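Local coordinates for SCO1 protein (PDB 2B7K), which probably delivers copper to cytochrome c oxidase in the mitochondrial inner membrane and is required for accumulation of that enzyme's subunits 1 and 2, at residues Asn69-Lys74 against Lys173-Val178. Numbering follows the deposited sequence.
Sequences NTLSSK and KIVEHV
Leu-71, near the C-terminal end of helix 56-75, packs against Ile-174 and Val-175 of helix 169-180 in a small, buried, wholly apolar helix-helix contact within the thioredoxin-like copper-chaperone domain, away from the predicted copper ligands. With CG lying anti to its own carbonyl carbon (chi1 -77°), the leucine reaches across with CD1 turned to Ile-174 and CD2 mainly to Val-175, though still near CG2 of Ile-174. CD1 of Leu-71 meets the branch methyl CG2 of Ile-174 at 3.9 Å, and CD1 of Ile-174, 4.1 Å from CD1 of Leu-71, adds a second touch; the two side chains cross at about a right angle. CD2 of Leu-71 lies 3.7 Å from CG2 of Val-175, whose side chain runs past it in the opposite direction. The nearest CA atoms, those of Leu-71 and Val-175, are 7.6 Å apart. Leu-71 also rests on Val-171, one turn before Val-175 on helix 169-180, and on Leu-79, while Ile-174 leans on Leu-161 of the edge strand 157-161. Cut back to an alanine, this position is likely to leave a gap facing Ile-174 and Val-175, taking from both the methyl contacts that the leucine supplies. Dispersion and exclusion of water, rather than directional polar bonds, therefore join these segments.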
ATOM      1  N   ASN A  69       7.660   7.073   9.254  1.00 14.07           N
ATOM      2  CA  ASN A  69       8.218   7.690  10.453  1.00 15.30           C
ATOM      3  C   ASN A  69       8.506   9.178  10.278  1.00 14.07           C
ATOM      4  O   ASN A  69       8.312   9.960  11.204  1.00 15.54           O
ATOM      5  CB  ASN A  69       9.480   6.947  10.884  1.00 20.13           C
ATOM      6  CG  ASN A  69       9.167   5.689  11.671  1.00 21.88           C
ATOM      7  OD1 ASN A  69      10.024   4.829  11.861  1.00 24.85           O
ATOM      8  ND2 ASN A  69       7.928   5.582  12.142  1.00 23.47           N
ATOM      9  N   THR A  70       8.969   9.572   9.098  1.00 14.06           N
ATOM     10  CA  THR A  70       9.249  10.978   8.840  1.00 14.02           C
ATOM     11  C   THR A  70       7.924  11.734   8.797  1.00 14.88           C
ATOM     12  O   THR A  70       7.807  12.838   9.332  1.00 13.35           O
ATOM     13  CB  THR A  70       9.963  11.170   7.491  1.00 16.55           C
ATOM     14  OG1 THR A  70      11.251  10.549   7.544  1.00 18.09           O
ATOM     15  CG2 THR A  70      10.132  12.642   7.180  1.00 18.13           C
ATOM     16  N   LEU A  71       6.925  11.131   8.156  1.00 13.28           N
ATOM     17  CA  LEU A  71       5.617  11.767   8.040  1.00 15.61           C
ATOM     18  C   LEU A  71       4.981  12.048   9.396  1.00 15.51           C
ATOM     19  O   LEU A  71       4.496  13.151   9.651  1.00 17.58           O
ATOM     20  CB  LEU A  71       4.682  10.893   7.193  1.00 14.57           C
ATOM     21  CG  LEU A  71       4.967  10.985   5.690  1.00 16.45           C
ATOM     22  CD1 LEU A  71       4.243   9.874   4.945  1.00 16.66           C
ATOM     23  CD2 LEU A  71       4.519  12.358   5.186  1.00 14.13           C
ATOM     24  N   SER A  72       4.987  11.054  10.273  1.00 15.83           N
ATOM     25  CA  SER A  72       4.391  11.236  11.585  1.00 17.61           C
ATOM     26  C   SER A  72       5.206  12.154  12.497  1.00 19.08           C
ATOM     27  O   SER A  72       4.653  13.054  13.133  1.00 19.51           O
ATOM     28  CB  SER A  72       4.176   9.879  12.259  1.00 27.90           C
ATOM     29  OG  SER A  72       5.396   9.173  12.366  1.00 31.27           O
ATOM     30  N   SER A  73       6.517  11.953  12.552  1.00 22.75           N
ATOM     31  CA  SER A  73       7.355  12.770  13.428  1.00 23.21           C
ATOM     32  C   SER A  73       7.539  14.224  12.985  1.00 23.75           C
ATOM     33  O   SER A  73       7.463  15.140  13.805  1.00 24.67           O
ATOM     34  CB  SER A  73       8.728  12.110  13.617  1.00 21.06           C
ATOM     35  OG  SER A  73       9.482  12.098  12.418  1.00 19.27           O
ATOM     36  N   LYS A  74       7.761  14.448  11.694  1.00 20.99           N
ATOM     37  CA  LYS A  74       7.975  15.809  11.201  1.00 22.22           C
ATOM     38  C   LYS A  74       6.735  16.585  10.761  1.00 22.74           C
ATOM     39  O   LYS A  74       6.719  17.816  10.826  1.00 22.19           O
ATOM     40  CB  LYS A  74       8.975  15.793  10.042  1.00 31.77           C
ATOM     41  CG  LYS A  74      10.348  15.279  10.416  1.00 37.59           C
ATOM     42  CD  LYS A  74      11.268  15.275   9.210  1.00 41.73           C
ATOM     43  CE  LYS A  74      12.639  14.726   9.563  1.00 45.14           C
ATOM     44  NZ  LYS A  74      13.488  14.559   8.348  1.00 49.00           N
ATOM     45  N   LYS A 173       6.237  14.761  -1.600  1.00 19.34           N
ATOM     46  CA  LYS A 173       5.084  14.559  -2.470  1.00 20.29           C
ATOM     47  C   LYS A 173       3.831  14.173  -1.693  1.00 19.46           C
ATOM     48  O   LYS A 173       2.735  14.648  -1.987  1.00 18.63           O
ATOM     49  CB  LYS A 173       5.397  13.476  -3.510  1.00 26.87           C
ATOM     50  CG  LYS A 173       4.346  13.341  -4.605  1.00 30.53           C
ATOM     51  CD  LYS A 173       4.300  14.594  -5.468  1.00 34.70           C
ATOM     52  CE  LYS A 173       3.396  14.414  -6.676  1.00 36.76           C
ATOM     53  NZ  LYS A 173       3.412  15.619  -7.552  1.00 38.62           N
ATOM     54  N   ILE A 174       3.985  13.301  -0.703  1.00 17.30           N
ATOM     55  CA  ILE A 174       2.844  12.883   0.096  1.00 15.78           C
ATOM     56  C   ILE A 174       2.311  14.062   0.915  1.00 17.22           C
ATOM     57  O   ILE A 174       1.105  14.299   0.959  1.00 16.25           O
ATOM     58  CB  ILE A 174       3.241  11.704   1.017  1.00 14.85           C
ATOM     59  CG1 ILE A 174       3.577  10.489   0.145  1.00 14.12           C
ATOM     60  CG2 ILE A 174       2.114  11.377   1.984  1.00 14.37           C
ATOM     61  CD1 ILE A 174       4.152   9.312   0.902  1.00 14.58           C
ATOM     62  N   VAL A 175       3.211  14.811   1.544  1.00 15.15           N
ATOM     63  CA  VAL A 175       2.805  15.966   2.340  1.00 17.36           C
ATOM     64  C   VAL A 175       1.966  16.924   1.495  1.00 19.56           C
ATOM     65  O   VAL A 175       0.910  17.385   1.925  1.00 18.37           O
ATOM     66  CB  VAL A 175       4.039  16.714   2.894  1.00 18.50           C
ATOM     67  CG1 VAL A 175       3.601  17.989   3.623  1.00 20.22           C
ATOM     68  CG2 VAL A 175       4.810  15.797   3.843  1.00 19.69           C
ATOM     69  N   GLU A 176       2.439  17.208   0.288  1.00 22.32           N
ATOM     70  CA  GLU A 176       1.746  18.103  -0.639  1.00 25.17           C
ATOM     71  C   GLU A 176       0.287  17.680  -0.839  1.00 23.43           C
ATOM     72  O   GLU A 176      -0.629  18.504  -0.767  1.00 23.24           O
ATOM     73  CB  GLU A 176       2.486  18.107  -1.982  1.00 48.17           C
ATOM     74  CG  GLU A 176       1.932  19.067  -3.021  1.00 55.15           C
ATOM     75  CD  GLU A 176       2.746  19.064  -4.306  1.00 57.49           C
ATOM     76  OE1 GLU A 176       2.402  19.829  -5.233  1.00 60.03           O
ATOM     77  OE2 GLU A 176       3.731  18.300  -4.393  1.00 59.99           O
ATOM     78  N   HIS A 177       0.076  16.391  -1.081  1.00 22.55           N
ATOM     79  CA  HIS A 177      -1.266  15.850  -1.289  1.00 23.32           C
ATOM     80  C   HIS A 177      -2.148  15.912  -0.049  1.00 23.52           C
ATOM     81  O   HIS A 177      -3.319  16.278  -0.126  1.00 23.60           O
ATOM     82  CB  HIS A 177      -1.178  14.396  -1.755  1.00 23.37           C
ATOM     83  CG  HIS A 177      -0.861  14.244  -3.208  1.00 26.13           C
ATOM     84  ND1 HIS A 177      -1.748  14.597  -4.203  1.00 28.60           N
ATOM     85  CD2 HIS A 177       0.249  13.792  -3.837  1.00 27.05           C
ATOM     86  CE1 HIS A 177      -1.198  14.367  -5.382  1.00 27.30           C
ATOM     87  NE2 HIS A 177       0.013  13.880  -5.188  1.00 28.13           N
ATOM     88  N   VAL A 178      -1.588  15.534   1.095  1.00 20.05           N
ATOM     89  CA  VAL A 178      -2.346  15.526   2.336  1.00 20.56           C
ATOM     90  C   VAL A 178      -2.756  16.920   2.793  1.00 23.65           C
ATOM     91  O   VAL A 178      -3.919  17.148   3.142  1.00 22.29           O
ATOM     92  CB  VAL A 178      -1.538  14.846   3.467  1.00 19.66           C
ATOM     93  CG1 VAL A 178      -2.303  14.903   4.777  1.00 19.21           C
ATOM     94  CG2 VAL A 178      -1.254  13.404   3.088  1.00 17.24           C
TER